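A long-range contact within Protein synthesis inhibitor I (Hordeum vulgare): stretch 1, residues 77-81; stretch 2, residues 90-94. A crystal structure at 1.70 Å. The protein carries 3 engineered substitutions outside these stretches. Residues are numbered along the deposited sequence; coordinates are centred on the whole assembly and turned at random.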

# COMPACT_ATOMS: atom_id res chain seq x y z
N GLY A 77 -10.09 15.76 5.84
CA GLY A 77 -9.45 14.78 4.98
C GLY A 77 -10.34 13.61 4.60
O GLY A 77 -11.30 13.30 5.31
N LEU A 78 -10.03 12.99 3.47
CA LEU A 78 -10.60 11.69 3.12
C LEU A 78 -9.84 10.63 3.90
O LEU A 78 -8.61 10.56 3.83
CB LEU A 78 -10.46 11.43 1.62
CG LEU A 78 -10.71 9.99 1.16
CD1 LEU A 78 -12.19 9.63 1.30
CD2 LEU A 78 -10.24 9.78 -0.27
N THR A 79 -10.56 9.80 4.66
CA THR A 79 -9.89 8.80 5.49
C THR A 79 -9.95 7.44 4.80
O THR A 79 -11.01 7.01 4.35
CB THR A 79 -10.50 8.69 6.91
OG1 THR A 79 -10.49 9.98 7.53
CG2 THR A 79 -9.69 7.73 7.78
N LEU A 80 -8.79 6.80 4.70
CA LEU A 80 -8.68 5.47 4.13
C LEU A 80 -8.42 4.47 5.24
O LEU A 80 -7.59 4.73 6.12
CB LEU A 80 -7.50 5.42 3.15
CG LEU A 80 -7.46 6.50 2.07
CD1 LEU A 80 -6.29 6.26 1.13
CD2 LEU A 80 -8.77 6.51 1.31
N ALA A 81 -9.09 3.32 5.20
CA ALA A 81 -8.83 2.24 6.14
C ALA A 81 -8.01 1.16 5.45
O ALA A 81 -8.46 0.55 4.47
CB ALA A 81 -10.15 1.67 6.67
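Stretch 2, residues 90-94: EGFKS

A water molecule takes the place of a direct backbone bond where the two strands begin to part. Water 1 donates to Lys-93 O at 2.8 Å and to Gly-77 O at 2.8 Å, and it accepts from Thr-79 N at 3.0 Å. It therefore joins the carbonyl of Lys-93 to the backbone of stretch 1.

Stretch 2 is strand from Glu-90 to Lys-93 and lies beside the strand of stretch 1. The two run antiparallel, with an angle of 164° between their N-to-C directions. Their axes approach to 4.5 Å. Ser-94 follows the strand as loop and makes no contact with stretch 1. The phi/psi values of Gly-91, Phe-92 and Lys-93 are those of a beta strand. Glu-90 differs, with phi -131° and psi -22°.

Gly-91 sits opposite Ala-81, with CA atoms 4.7 Å apart. Ala-81 N donates to Gly-91 O at 2.8 Å, and the bond is nearly straight at 172°. In return, Gly-91 N reaches Ala-81 O at 3.3 Å, a weak bond. The same Ala-81 O accepts a better bond from Glu-90 N, at 3.0 Å and 174°. One carbonyl thus serves two successive amides of stretch 2. The CA-to-CB bond of Glu-90 points sideways and the end of its side chain leads away; OE1 is hydrogen-bonded elsewhere in the structure.

Phe-92 pairs with Leu-80 without backbone hydrogen bonds between them. Instead, Phe-92 CA makes a CA-H...O contact with Thr-79 O at 3.1 Å, and Leu-80 CA makes one with Gly-91 O at 3.5 Å. The side chains of Leu-80 and Phe-92 share one face of the sheet. Leu-80 CD2 packs on Phe-92 CB at 3.7 Å. Phe-92 has a p chi1, and the end of its side chain leads away from stretch 1. Leu-78 still reaches the ring, with its CD1 4.1 Å from Phe-92 CD1 in an oblique approach. Leu-78 CD1 also lies 3.2 Å from Lys-93 O.

Further along, Lys-93 N donates to Thr-79 O at 2.8 Å and 147°. Thr-79 and Lys-93 point to the face that also carries Ala-81, with Thr-79 CB 4.1 Å from Lys-93 CB. Beyond CB, the lysine side chain is fully extended, all four chi angles being t, and its end leads away. Gly-91 has no side chain on this face. A CB there would lie 3.4 Å from Ala-81 CB, a tight fit. Together the two stretches bury 315 Å², both sides summed.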

# COMPACT_ATOMS: atom_id res chain seq x y z
N GLU A 90 -9.26 -1.29 2.19
CA GLU A 90 -10.58 -1.92 2.26
C GLU A 90 -11.73 -0.95 2.49
O GLU A 90 -12.88 -1.27 2.17
CB GLU A 90 -10.60 -3.03 3.31
CG GLU A 90 -9.77 -4.26 2.97
CD GLU A 90 -10.25 -5.00 1.72
OE1 GLU A 90 -11.38 -4.76 1.25
OE2 GLU A 90 -9.48 -5.84 1.21
N GLY A 91 -11.43 0.23 3.02
CA GLY A 91 -12.47 1.20 3.31
C GLY A 91 -12.06 2.65 3.07
O GLY A 91 -10.87 2.98 3.11
N PHE A 92 -13.03 3.51 2.79
CA PHE A 92 -12.78 4.95 2.77
C PHE A 92 -14.00 5.70 3.28
O PHE A 92 -15.13 5.24 3.12
CB PHE A 92 -12.36 5.45 1.38
CG PHE A 92 -13.42 5.32 0.33
CD1 PHE A 92 -14.39 6.31 0.17
CD2 PHE A 92 -13.44 4.23 -0.52
CE1 PHE A 92 -15.36 6.20 -0.80
CE2 PHE A 92 -14.41 4.11 -1.50
CZ PHE A 92 -15.37 5.09 -1.64
N LYS A 93 -13.77 6.85 3.90
CA LYS A 93 -14.84 7.56 4.58
C LYS A 93 -15.13 8.88 3.89
O LYS A 93 -14.25 9.74 3.78
CB LYS A 93 -14.43 7.78 6.04
CG LYS A 93 -15.52 8.36 6.93
CD LYS A 93 -14.96 8.60 8.32
CE LYS A 93 -16.04 9.02 9.30
NZ LYS A 93 -15.45 9.34 10.64
N SER A 94 -16.36 9.04 3.41
CA SER A 94 -16.77 10.26 2.71
C SER A 94 -17.14 11.37 3.70
O SER A 94 -17.21 11.13 4.91
CB SER A 94 -17.92 9.97 1.75
OG SER A 94 -19.01 9.34 2.41
O HOH W 1 -12.96 11.11 5.85